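PDB 5MU5: uncharacterized protein from Magnetospirillum magneticum AMB-1, which is probably a Maf glycosyltransferase that attaches sugars to flagellin and thereby takes part in building the bacterial flagellum. Local coordinates for residues E21-P24 with E25-E28; A335-E339 with F340-S344; A523-R526 with A527-P531; T597-M600 with A601-C604. One frame throughout, in Å; residues are numbered along the deposited sequence.

In the fold
The four contacts are local and sample three parts of the chain. Contact 1 lies where two helices meet in the Maf N-terminal domain. Contacts 2 and 3 are both at the C-terminal ends of helices around the large mixed sheet. Their centres are about 24 Å apart and their nearest atoms about 7 Å. Contact 4 lies inside a helix of the helical bundle domain, its centre about 34 Å from that of contact 1 and about 44 Å from those of contacts 2 and 3. Contacts 1 and 2 are farthest apart, about 63 Å between centres. The ethanediol at contact 1 probably came from the crystallisation liquor, so it probably marks no active site.

Contact 1 (E21-P24 with E25-E28); sequences ELMP and EMGE. With EDO (1,2-ethanediol), chain I.
The flat group here is the peptide between P24 and E25, whose N-H meets a bound ethanediol (EDO). E25 N donates to EDO O1 at 3.1 Å, with an N-H...O angle of 161°. The puckered P24 ring brings its CD to 3.3 Å from EDO O1. The CB of E25 also rests against the ethanediol.

The geometry is that of a helix start directly after a break. M23 leaves the helical conformation of helix 9-22 and becomes the N-cap of helix 24-32. P24 is the first residue of the new helix, where a proline fits because no N-H is required of it. M23 has no side-chain oxygen to cap the first turn. In the crystal the ethanediol, probably from the crystallisation liquor, takes the E25 N-H.

M23 O receives G27 N at 2.9 Å, with the donor tilted 19° from the carbonyl plane. A weak bond from M26 N reaches the same oxygen. The next helical bond runs from E28 N to P24 O at 2.7 Å, nearly in line with the C=O.

The side chains of M23 and M26 lie alongside each other and point the same way. CG of M23 is anti to the backbone N (chi1 -160°), which carries SD to 3.6 Å from M26 CB. The end of E28 leads off to a salt bridge with R31.

M23 packs on L170 of helix 166-171 and on strand 180-183 at L180 and I182. M26 meets F154 and L157 of helix 154-160. The helix junction is thus fixed against the edge of the four-stranded parallel sheet.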
ATOM      1  N   GLU A  21      30.169  -9.065   8.759  1.00 43.29           N
ATOM      2  CA  GLU A  21      30.134  -9.594   7.408  1.00 44.50           C
ATOM      3  C   GLU A  21      28.737  -9.502   6.760  1.00 44.08           C
ATOM      4  O   GLU A  21      28.596  -9.090   5.617  1.00 42.48           O
ATOM      5  CB  GLU A  21      30.578 -11.065   7.439  1.00 45.79           C
ATOM      6  CG  GLU A  21      30.603 -11.750   6.079  1.00 47.92           C
ATOM      7  CD  GLU A  21      30.930 -13.229   6.164  1.00 51.14           C
ATOM      8  OE1 GLU A  21      31.263 -13.734   7.256  1.00 50.31           O
ATOM      9  OE2 GLU A  21      30.874 -13.886   5.112  1.00 55.27           O
ATOM     10  N   LEU A  22      27.711  -9.900   7.498  1.00 45.25           N
ATOM     11  CA  LEU A  22      26.374 -10.057   6.936  1.00 45.29           C
ATOM     12  C   LEU A  22      25.335  -9.020   7.340  1.00 44.49           C
ATOM     13  O   LEU A  22      24.264  -9.002   6.748  1.00 43.80           O
ATOM     14  CB  LEU A  22      25.868 -11.454   7.287  1.00 46.20           C
ATOM     15  CG  LEU A  22      26.713 -12.557   6.630  1.00 47.19           C
ATOM     16  CD1 LEU A  22      26.718 -13.842   7.454  1.00 46.88           C
ATOM     17  CD2 LEU A  22      26.219 -12.808   5.213  1.00 47.05           C
ATOM     18  N   MET A  23      25.631  -8.193   8.348  1.00 43.85           N
ATOM     19  CA  MET A  23      24.752  -7.079   8.756  1.00 44.73           C
ATOM     20  C   MET A  23      25.639  -5.926   9.232  1.00 44.53           C
ATOM     21  O   MET A  23      25.597  -5.534  10.409  1.00 43.70           O
ATOM     22  CB  MET A  23      23.788  -7.538   9.854  1.00 46.25           C
ATOM     23  CG  MET A  23      22.572  -6.654   9.985  1.00 48.98           C
ATOM     24  SD  MET A  23      21.530  -7.098  11.390  1.00 52.94           S
ATOM     25  CE  MET A  23      20.642  -8.490  10.734  1.00 51.53           C
ATOM     26  N   PRO A  24      26.437  -5.363   8.305  1.00 45.67           N
ATOM     27  CA  PRO A  24      27.617  -4.561   8.707  1.00 47.39           C
ATOM     28  C   PRO A  24      27.350  -3.390   9.646  1.00 45.99           C
ATOM     29  O   PRO A  24      28.080  -3.219  10.640  1.00 45.01           O
ATOM     30  CB  PRO A  24      28.236  -4.097   7.370  1.00 46.11           C
ATOM     31  CG  PRO A  24      27.609  -4.937   6.325  1.00 47.89           C
ATOM     32  CD  PRO A  24      26.276  -5.423   6.839  1.00 46.13           C
ATOM     33  N   GLU A  25      26.339  -2.590   9.343  1.00 46.16           N
ATOM     34  CA  GLU A  25      26.011  -1.440  10.200  1.00 47.88           C
ATOM     35  C   GLU A  25      25.702  -1.890  11.622  1.00 44.39           C
ATOM     36  O   GLU A  25      26.090  -1.237  12.577  1.00 44.60           O
ATOM     37  CB  GLU A  25      24.841  -0.624   9.630  1.00 53.31           C
ATOM     38  CG  GLU A  25      25.209   0.263   8.436  1.00 59.50           C
ATOM     39  CD  GLU A  25      24.022   1.044   7.867  1.00 66.70           C
ATOM     40  OE1 GLU A  25      24.143   1.544   6.722  1.00 70.62           O
ATOM     41  OE2 GLU A  25      22.968   1.164   8.553  1.00 71.14           O
ATOM     42  N   MET A  26      25.026  -3.016  11.774  1.00 42.05           N
ATOM     43  CA  MET A  26      24.716  -3.528  13.099  1.00 41.44           C
ATOM     44  C   MET A  26      25.997  -4.041  13.764  1.00 40.55           C
ATOM     45  O   MET A  26      26.226  -3.835  14.967  1.00 38.14           O
ATOM     46  CB  MET A  26      23.704  -4.663  12.992  1.00 43.98           C
ATOM     47  CG  MET A  26      23.201  -5.179  14.331  1.00 46.34           C
ATOM     48  SD  MET A  26      22.286  -3.922  15.244  1.00 52.13           S
ATOM     49  CE  MET A  26      20.868  -3.670  14.168  1.00 48.61           C
ATOM     50  N   GLY A  27      26.820  -4.711  12.963  1.00 38.94           N
ATOM     51  CA  GLY A  27      28.102  -5.227  13.406  1.00 40.12           C
ATOM     52  C   GLY A  27      28.975  -4.091  13.881  1.00 41.69           C
ATOM     53  O   GLY A  27      29.619  -4.201  14.921  1.00 38.96           O
ATOM     54  N   GLU A  28      28.970  -2.978  13.145  1.00 43.27           N
ATOM     55  CA  GLU A  28      29.838  -1.866  13.514  1.00 47.93           C
ATOM     56  C   GLU A  28      29.375  -1.278  14.851  1.00 46.10           C
ATOM     57  O   GLU A  28      30.168  -0.953  15.722  1.00 46.67           O
ATOM     58  CB  GLU A  28      29.896  -0.807  12.410  1.00 49.70           C
ATOM     59  CG  GLU A  28      30.939   0.282  12.638  1.00 55.57           C
ATOM     60  CD  GLU A  28      32.333  -0.246  12.995  1.00 58.42           C
ATOM     61  OE1 GLU A  28      32.808  -1.206  12.348  1.00 60.78           O
ATOM     62  OE2 GLU A  28      32.965   0.312  13.924  1.00 60.12           O
TER
HETATM   63  C1  EDO I 708      23.037  -3.824   7.208  1.00 45.23           C
HETATM   64  O1  EDO I 708      24.134  -2.917   7.207  1.00 44.38           O
HETATM   65  C2  EDO I 708      21.982  -3.048   7.976  1.00 51.70           C
HETATM   66  O2  EDO I 708      22.417  -2.966   9.354  1.00 58.63           O

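Contact 2 (A335-E339 with F340-S344)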
ATOM      1  N   ALA A 335     -23.547  13.603 -17.684  1.00 51.74           N
ATOM      2  CA  ALA A 335     -24.874  14.132 -17.294  1.00 51.37           C
ATOM      3  C   ALA A 335     -24.801  15.626 -16.930  1.00 49.99           C
ATOM      4  O   ALA A 335     -25.686  16.406 -17.267  1.00 53.17           O
ATOM      5  CB  ALA A 335     -25.440  13.325 -16.123  1.00 49.98           C
ATOM      6  N   VAL A 336     -23.731  16.020 -16.248  1.00 50.26           N
ATOM      7  CA  VAL A 336     -23.527  17.425 -15.890  1.00 49.37           C
ATOM      8  C   VAL A 336     -23.249  18.264 -17.145  1.00 50.38           C
ATOM      9  O   VAL A 336     -23.770  19.361 -17.274  1.00 52.57           O
ATOM     10  CB  VAL A 336     -22.381  17.597 -14.882  1.00 47.20           C
ATOM     11  CG1 VAL A 336     -22.187  19.062 -14.566  1.00 47.99           C
ATOM     12  CG2 VAL A 336     -22.646  16.808 -13.601  1.00 46.45           C
ATOM     13  N   HIS A 337     -22.417  17.751 -18.048  1.00 49.64           N
ATOM     14  CA  HIS A 337     -22.144  18.391 -19.344  1.00 52.16           C
ATOM     15  C   HIS A 337     -23.427  18.595 -20.162  1.00 54.94           C
ATOM     16  O   HIS A 337     -23.684  19.670 -20.709  1.00 50.98           O
ATOM     17  CB  HIS A 337     -21.173  17.512 -20.144  1.00 53.43           C
ATOM     18  CG  HIS A 337     -20.871  18.020 -21.520  1.00 57.50           C
ATOM     19  ND1 HIS A 337     -20.067  19.118 -21.756  1.00 61.80           N
ATOM     20  CD2 HIS A 337     -21.227  17.550 -22.735  1.00 56.65           C
ATOM     21  CE1 HIS A 337     -19.959  19.314 -23.055  1.00 59.85           C
ATOM     22  NE2 HIS A 337     -20.653  18.375 -23.670  1.00 61.98           N
ATOM     23  N   GLU A 338     -24.219  17.534 -20.238  1.00 56.28           N
ATOM     24  CA  GLU A 338     -25.497  17.552 -20.922  1.00 60.77           C
ATOM     25  C   GLU A 338     -26.429  18.613 -20.331  1.00 58.59           C
ATOM     26  O   GLU A 338     -27.088  19.310 -21.064  1.00 57.24           O
ATOM     27  CB  GLU A 338     -26.146  16.163 -20.821  1.00 67.24           C
ATOM     28  CG  GLU A 338     -27.596  16.080 -21.267  1.00 74.50           C
ATOM     29  CD  GLU A 338     -27.758  16.341 -22.745  1.00 83.41           C
ATOM     30  OE1 GLU A 338     -26.981  15.763 -23.534  1.00 92.09           O
ATOM     31  OE2 GLU A 338     -28.668  17.112 -23.122  1.00 90.67           O
ATOM     32  N   GLU A 339     -26.475  18.738 -19.007  1.00 58.58           N
ATOM     33  CA  GLU A 339     -27.409  19.673 -18.371  1.00 56.61           C
ATOM     34  C   GLU A 339     -26.947  21.127 -18.369  1.00 52.51           C
ATOM     35  O   GLU A 339     -27.754  22.006 -18.568  1.00 50.56           O
ATOM     36  CB  GLU A 339     -27.732  19.226 -16.939  1.00 56.69           C
ATOM     37  CG  GLU A 339     -28.738  20.130 -16.234  1.00 59.59           C
ATOM     38  CD  GLU A 339     -29.264  19.554 -14.925  1.00 63.73           C
ATOM     39  OE1 GLU A 339     -28.930  18.395 -14.577  1.00 63.79           O
ATOM     40  OE2 GLU A 339     -30.025  20.269 -14.237  1.00 68.58           O
ATOM     41  N   PHE A 340     -25.662  21.374 -18.129  1.00 51.62           N
ATOM     42  CA  PHE A 340     -25.130  22.740 -18.009  1.00 50.55           C
ATOM     43  C   PHE A 340     -24.031  23.118 -18.984  1.00 50.46           C
ATOM     44  O   PHE A 340     -23.814  24.305 -19.217  1.00 47.92           O
ATOM     45  CB  PHE A 340     -24.545  22.952 -16.619  1.00 50.52           C
ATOM     46  CG  PHE A 340     -25.502  22.665 -15.510  1.00 53.29           C
ATOM     47  CD1 PHE A 340     -26.518  23.567 -15.192  1.00 53.32           C
ATOM     48  CD2 PHE A 340     -25.383  21.493 -14.769  1.00 54.56           C
ATOM     49  CE1 PHE A 340     -27.403  23.300 -14.153  1.00 55.06           C
ATOM     50  CE2 PHE A 340     -26.266  21.219 -13.735  1.00 56.32           C
ATOM     51  CZ  PHE A 340     -27.277  22.126 -13.426  1.00 55.72           C
ATOM     52  N   GLY A 341     -23.304  22.131 -19.513  1.00 49.85           N
ATOM     53  CA  GLY A 341     -22.136  22.409 -20.352  1.00 48.44           C
ATOM     54  C   GLY A 341     -20.972  22.798 -19.457  1.00 48.09           C
ATOM     55  O   GLY A 341     -21.175  23.321 -18.375  1.00 48.44           O
ATOM     56  N   PHE A 342     -19.749  22.545 -19.902  1.00 49.90           N
ATOM     57  CA  PHE A 342     -18.559  22.846 -19.100  1.00 50.36           C
ATOM     58  C   PHE A 342     -17.821  24.095 -19.532  1.00 51.77           C
ATOM     59  O   PHE A 342     -16.819  24.469 -18.923  1.00 52.44           O
ATOM     60  CB  PHE A 342     -17.605  21.643 -19.079  1.00 51.05           C
ATOM     61  CG  PHE A 342     -17.928  20.654 -18.013  1.00 51.65           C
ATOM     62  CD1 PHE A 342     -17.511  20.882 -16.707  1.00 52.88           C
ATOM     63  CD2 PHE A 342     -18.650  19.511 -18.296  1.00 54.49           C
ATOM     64  CE1 PHE A 342     -17.808  19.980 -15.708  1.00 54.25           C
ATOM     65  CE2 PHE A 342     -18.956  18.599 -17.300  1.00 54.66           C
ATOM     66  CZ  PHE A 342     -18.541  18.836 -16.007  1.00 54.62           C
ATOM     67  N   GLY A 343     -18.314  24.749 -20.576  1.00 52.74           N
ATOM     68  CA  GLY A 343     -17.729  26.005 -21.030  1.00 51.30           C
ATOM     69  C   GLY A 343     -16.267  25.874 -21.402  1.00 51.52           C
ATOM     70  O   GLY A 343     -15.888  24.979 -22.153  1.00 49.54           O
ATOM     71  N   SER A 344     -15.446  26.764 -20.858  1.00 50.65           N
ATOM     72  CA  SER A 344     -14.012  26.783 -21.148  1.00 51.65           C
ATOM     73  C   SER A 344     -13.151  25.973 -20.152  1.00 49.04           C
ATOM     74  O   SER A 344     -11.937  26.113 -20.154  1.00 49.84           O
ATOM     75  CB  SER A 344     -13.541  28.227 -21.105  1.00 52.05           C
ATOM     76  OG  SER A 344     -13.766  28.727 -19.797  1.00 57.38           O
TER
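E339 and F340 lie side by side and point the same way. CG of E339 sits over the centre of the F340 ring in a CH-pi contact, 3.7 Å from the centroid. The carboxylate continues over the same ring, its plane only 15° from the ring plane. Its OE2 is 3.4 Å from F340 CZ, while OE1 is held by a salt bridge to R308.

CG1 of V336 touches both phenylalanines: it is 4.0 Å from F340 CD2 and 3.9 Å from F342 CZ. V336 and F342 cross at about a right angle. H337 and F342 meet edge to edge, with H337 ND1 in the plane of the F342 ring. H337 CB touches F342 CD2 at 3.7 Å.

With an alanine at F340, CG and the carboxylate of E339 would probably lose the ring face they lie on, with R308 still gripping OE1.

Helix 327-340 ends here. F340 N still bonds to V336 O at 2.9 Å, but G341 N reaches H337 O only weakly. G341 takes a positive phi (78°), which suits glycine. The chain then runs toward strand 346-350. V336 and F342 pack on S307 of helix 307-312, F340 on A312, and the F342 ring meets that of F361.

Contact 3 (A523-R526 with A527-P531); sequences AKVR and ASFRP
V525 O accepts three of the hydrogen bonds at this helix end, one of them weak. S528 OG donates to it at 2.6 Å, tilted 16° from the carbonyl plane. S528 N also donates to it, at 2.9 Å, but from above that plane. The serine hydroxyl sits between its own backbone N and carbonyl carbon (chi1 71°), which turns it back to the helix. F529 N adds the weak bond to V525 O and another to R526 O. Just before this, A527 N bonds to A523 O at 2.9 Å in the normal helical way. S528 N reaches K524 O only weakly. The bonds thus shift toward a tighter turn as helix 515-528 closes.

Apolar packing follows from the F529 torsion. CG of F529 stands beside its backbone N (chi1 -61°), and the ring folds back along the last turn. V525 CG1 touches F529 CZ at 3.4 Å, a tight contact. V525 O lies over the centre of one ring face, 3.7 Å above the plane. A serine in place of F529 would probably open a gap beside V525 CG1 and uncover that carbonyl on the ring side.

Charge enters through R526. Its chain bends at chi2, and its NH1 lies 4.4 Å from CD2 of F529 and forms a salt bridge with D363.

The chain leaves as strand 530-531, whose R530 bonds through the backbone to I263 at the antiparallel edge of the mixed sheet. V525 and F529 both pack on F319 of strand 319-322 and on L404 of helix 393-404.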
ATOM      1  N   ALA A 523      -2.123  31.899 -17.663  1.00 38.01           N
ATOM      2  CA  ALA A 523      -1.191  31.837 -18.782  1.00 37.30           C
ATOM      3  C   ALA A 523       0.068  31.040 -18.378  1.00 38.13           C
ATOM      4  O   ALA A 523       0.549  30.209 -19.140  1.00 39.08           O
ATOM      5  CB  ALA A 523      -0.839  33.241 -19.246  1.00 36.64           C
ATOM      6  N   LYS A 524       0.587  31.267 -17.174  1.00 39.14           N
ATOM      7  CA  LYS A 524       1.752  30.485 -16.692  1.00 42.36           C
ATOM      8  C   LYS A 524       1.430  29.006 -16.598  1.00 40.44           C
ATOM      9  O   LYS A 524       2.161  28.154 -17.081  1.00 44.88           O
ATOM     10  CB  LYS A 524       2.214  30.979 -15.322  1.00 45.68           C
ATOM     11  CG  LYS A 524       2.844  32.351 -15.383  1.00 48.54           C
ATOM     12  CD  LYS A 524       3.356  32.836 -14.046  1.00 51.51           C
ATOM     13  CE  LYS A 524       4.246  34.036 -14.301  1.00 58.16           C
ATOM     14  NZ  LYS A 524       4.520  34.792 -13.054  1.00 65.29           N
ATOM     15  N   VAL A 525       0.312  28.696 -15.986  1.00 40.80           N
ATOM     16  CA  VAL A 525      -0.118  27.320 -15.881  1.00 40.76           C
ATOM     17  C   VAL A 525      -0.198  26.682 -17.267  1.00 42.09           C
ATOM     18  O   VAL A 525       0.375  25.634 -17.521  1.00 42.85           O
ATOM     19  CB  VAL A 525      -1.488  27.246 -15.181  1.00 40.09           C
ATOM     20  CG1 VAL A 525      -2.134  25.879 -15.398  1.00 41.31           C
ATOM     21  CG2 VAL A 525      -1.324  27.552 -13.691  1.00 40.58           C
ATOM     22  N   ARG A 526      -0.916  27.342 -18.159  1.00 44.78           N
ATOM     23  CA  ARG A 526      -1.143  26.850 -19.505  1.00 46.77           C
ATOM     24  C   ARG A 526       0.172  26.630 -20.252  1.00 44.74           C
ATOM     25  O   ARG A 526       0.322  25.659 -20.976  1.00 43.95           O
ATOM     26  CB  ARG A 526      -1.988  27.878 -20.228  1.00 51.50           C
ATOM     27  CG  ARG A 526      -2.423  27.483 -21.600  1.00 56.73           C
ATOM     28  CD  ARG A 526      -3.620  26.586 -21.499  1.00 60.47           C
ATOM     29  NE  ARG A 526      -3.824  25.852 -22.740  1.00 64.05           N
ATOM     30  CZ  ARG A 526      -4.700  24.868 -22.864  1.00 66.37           C
ATOM     31  NH1 ARG A 526      -5.445  24.517 -21.810  1.00 68.54           N
ATOM     32  NH2 ARG A 526      -4.833  24.246 -24.030  1.00 65.36           N
ATOM     33  N   ALA A 527       1.121  27.541 -20.071  1.00 43.10           N
ATOM     34  CA  ALA A 527       2.417  27.419 -20.725  1.00 44.26           C
ATOM     35  C   ALA A 527       3.219  26.254 -20.180  1.00 43.91           C
ATOM     36  O   ALA A 527       4.076  25.762 -20.873  1.00 43.04           O
ATOM     37  CB  ALA A 527       3.218  28.710 -20.580  1.00 44.88           C
ATOM     38  N   SER A 528       2.936  25.808 -18.954  1.00 43.96           N
ATOM     39  CA  SER A 528       3.689  24.693 -18.335  1.00 45.70           C
ATOM     40  C   SER A 528       3.189  23.291 -18.758  1.00 48.40           C
ATOM     41  O   SER A 528       3.922  22.302 -18.657  1.00 52.82           O
ATOM     42  CB  SER A 528       3.659  24.818 -16.812  1.00 43.10           C
ATOM     43  OG  SER A 528       2.350  24.532 -16.326  1.00 41.92           O
ATOM     44  N   PHE A 529       1.945  23.198 -19.212  1.00 47.58           N
ATOM     45  CA  PHE A 529       1.447  21.959 -19.770  1.00 47.82           C
ATOM     46  C   PHE A 529       2.243  21.561 -21.036  1.00 49.26           C
ATOM     47  O   PHE A 529       2.182  22.244 -22.060  1.00 50.61           O
ATOM     48  CB  PHE A 529      -0.035  22.094 -20.161  1.00 49.23           C
ATOM     49  CG  PHE A 529      -0.968  22.416 -19.014  1.00 48.93           C
ATOM     50  CD1 PHE A 529      -0.683  22.017 -17.710  1.00 47.90           C
ATOM     51  CD2 PHE A 529      -2.185  23.046 -19.269  1.00 47.24           C
ATOM     52  CE1 PHE A 529      -1.567  22.288 -16.681  1.00 46.34           C
ATOM     53  CE2 PHE A 529      -3.070  23.316 -18.241  1.00 47.59           C
ATOM     54  CZ  PHE A 529      -2.758  22.932 -16.944  1.00 44.88           C
ATOM     55  N   ARG A 530       2.954  20.443 -20.959  1.00 47.87           N
ATOM     56  CA  ARG A 530       3.649  19.862 -22.089  1.00 49.25           C
ATOM     57  C   ARG A 530       2.647  19.186 -23.050  1.00 48.40           C
ATOM     58  O   ARG A 530       1.906  18.288 -22.649  1.00 45.43           O
ATOM     59  CB  ARG A 530       4.650  18.827 -21.565  1.00 54.86           C
ATOM     60  CG  ARG A 530       5.562  18.254 -22.649  1.00 61.99           C
ATOM     61  CD  ARG A 530       6.400  17.087 -22.130  1.00 65.37           C
ATOM     62  NE  ARG A 530       6.525  15.998 -23.109  1.00 66.87           N
ATOM     63  CZ  ARG A 530       7.201  14.863 -22.911  1.00 66.77           C
ATOM     64  NH1 ARG A 530       7.838  14.637 -21.771  1.00 65.77           N
ATOM     65  NH2 ARG A 530       7.244  13.940 -23.863  1.00 67.73           N
ATOM     66  N   PRO A 531       2.613  19.606 -24.329  1.00 48.28           N
ATOM     67  CA  PRO A 531       1.682  18.956 -25.277  1.00 47.99           C
ATOM     68  C   PRO A 531       2.004  17.479 -25.525  1.00 47.98           C
ATOM     69  O   PRO A 531       3.164  17.105 -25.574  1.00 46.65           O
ATOM     70  CB  PRO A 531       1.876  19.748 -26.582  1.00 50.46           C
ATOM     71  CG  PRO A 531       2.589  21.009 -26.189  1.00 50.03           C
ATOM     72  CD  PRO A 531       3.392  20.686 -24.963  1.00 48.33           C
TER

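Contact 4 (T597-M600 with A601-C604); sequences TLMM and AAMC
M600 and M603 meet on one side of helix 589-609, part of the flagellin glycosyltransferase Maf helical bundle domain. Their side chains run alongside each other and point the same way. CE of M600 is 4.2 Å from SD of M603. The M600 chain starts with CG anti to the carbonyl carbon (chi1 -69°) and bends again at its next two torsions, which brings its methyl to the neighbouring sulfur. M599 makes a looser contact, CE to A602 CB at 4.4 Å.

The backbone spaces these side chains. The helix is regular here: A602 N bonds to L598 O, M603 N to M599 O and C604 N to M600 O, each at 3.0 Å. A601 and A602 are small, and other helices come close to them.

Around this shell, L598 and A601 pack on M632 of helix 618-646. M599 and A602 meet M572 of helix 568-579. M600 and C604 touch V94 of helix 92-107, where A601 meets F97. M603 lies against I205. T597 is held through OG1, which bonds to D91 and to the backbone N of L242. Its carbonyl takes the first bond of the series: A601 N donates to T597 O at 3.0 Å, in the carbonyl plane.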
ATOM      1  N   THR A 597      -2.417 -11.049  -8.858  1.00 40.11           N
ATOM      2  CA  THR A 597      -3.160 -12.251  -9.086  1.00 40.81           C
ATOM      3  C   THR A 597      -2.387 -13.469  -8.585  1.00 43.01           C
ATOM      4  O   THR A 597      -2.910 -14.226  -7.748  1.00 42.13           O
ATOM      5  CB  THR A 597      -3.560 -12.318 -10.550  1.00 41.63           C
ATOM      6  OG1 THR A 597      -4.431 -11.200 -10.818  1.00 40.83           O
ATOM      7  CG2 THR A 597      -4.278 -13.630 -10.870  1.00 42.27           C
ATOM      8  N   LEU A 598      -1.138 -13.629  -9.023  1.00 41.68           N
ATOM      9  CA  LEU A 598      -0.318 -14.770  -8.574  1.00 43.24           C
ATOM     10  C   LEU A 598      -0.063 -14.830  -7.048  1.00 43.58           C
ATOM     11  O   LEU A 598      -0.088 -15.917  -6.453  1.00 39.76           O
ATOM     12  CB  LEU A 598       1.012 -14.817  -9.319  1.00 45.87           C
ATOM     13  CG  LEU A 598       0.930 -14.951 -10.844  1.00 48.65           C
ATOM     14  CD1 LEU A 598       2.326 -15.038 -11.422  1.00 51.03           C
ATOM     15  CD2 LEU A 598       0.102 -16.148 -11.277  1.00 49.91           C
ATOM     16  N   MET A 599       0.167 -13.679  -6.416  1.00 42.59           N
ATOM     17  CA  MET A 599       0.412 -13.643  -4.972  1.00 46.38           C
ATOM     18  C   MET A 599      -0.836 -13.963  -4.165  1.00 45.72           C
ATOM     19  O   MET A 599      -0.749 -14.547  -3.093  1.00 46.64           O
ATOM     20  CB  MET A 599       0.985 -12.296  -4.514  1.00 50.98           C
ATOM     21  CG  MET A 599       2.461 -12.072  -4.844  1.00 57.26           C
ATOM     22  SD  MET A 599       3.610 -13.227  -4.048  1.00 66.66           S
ATOM     23  CE  MET A 599       3.700 -14.539  -5.255  1.00 68.42           C
ATOM     24  N   MET A 600      -1.991 -13.584  -4.668  1.00 42.55           N
ATOM     25  CA  MET A 600      -3.210 -13.939  -4.006  1.00 45.82           C
ATOM     26  C   MET A 600      -3.491 -15.422  -4.144  1.00 42.56           C
ATOM     27  O   MET A 600      -4.001 -16.038  -3.192  1.00 38.50           O
ATOM     28  CB  MET A 600      -4.359 -13.135  -4.564  1.00 53.13           C
ATOM     29  CG  MET A 600      -4.209 -11.696  -4.162  1.00 64.60           C
ATOM     30  SD  MET A 600      -4.083 -11.560  -2.370  1.00 77.42           S
ATOM     31  CE  MET A 600      -5.819 -11.881  -1.982  1.00 77.09           C
ATOM     32  N   ALA A 601      -3.178 -15.991  -5.314  1.00 37.95           N
ATOM     33  CA  ALA A 601      -3.302 -17.425  -5.485  1.00 37.47           C
ATOM     34  C   ALA A 601      -2.391 -18.140  -4.483  1.00 37.57           C
ATOM     35  O   ALA A 601      -2.808 -19.081  -3.838  1.00 40.43           O
ATOM     36  CB  ALA A 601      -2.981 -17.828  -6.903  1.00 36.82           C
ATOM     37  N   ALA A 602      -1.170 -17.648  -4.312  1.00 38.96           N
ATOM     38  CA  ALA A 602      -0.219 -18.242  -3.360  1.00 40.28           C
ATOM     39  C   ALA A 602      -0.696 -18.157  -1.942  1.00 40.45           C
ATOM     40  O   ALA A 602      -0.496 -19.083  -1.169  1.00 39.77           O
ATOM     41  CB  ALA A 602       1.150 -17.607  -3.472  1.00 40.34           C
ATOM     42  N   MET A 603      -1.329 -17.052  -1.608  1.00 40.36           N
ATOM     43  CA  MET A 603      -1.866 -16.867  -0.283  1.00 42.68           C
ATOM     44  C   MET A 603      -2.946 -17.903   0.001  1.00 43.63           C
ATOM     45  O   MET A 603      -2.998 -18.465   1.119  1.00 42.05           O
ATOM     46  CB  MET A 603      -2.485 -15.494  -0.170  1.00 47.10           C
ATOM     47  CG  MET A 603      -2.894 -15.168   1.248  1.00 54.63           C
ATOM     48  SD  MET A 603      -4.187 -13.942   1.230  1.00 69.77           S
ATOM     49  CE  MET A 603      -5.535 -15.051   0.809  1.00 67.22           C
ATOM     50  N   CYS A 604      -3.812 -18.123  -0.997  1.00 41.48           N
ATOM     51  CA  CYS A 604      -4.903 -19.109  -0.924  1.00 42.30           C
ATOM     52  C   CYS A 604      -4.378 -20.524  -0.748  1.00 39.97           C
ATOM     53  O   CYS A 604      -4.733 -21.195   0.212  1.00 37.66           O
ATOM     54  CB  CYS A 604      -5.804 -19.037  -2.170  1.00 44.28           C
ATOM     55  SG  CYS A 604      -6.754 -17.482  -2.247  1.00 50.87           S
TER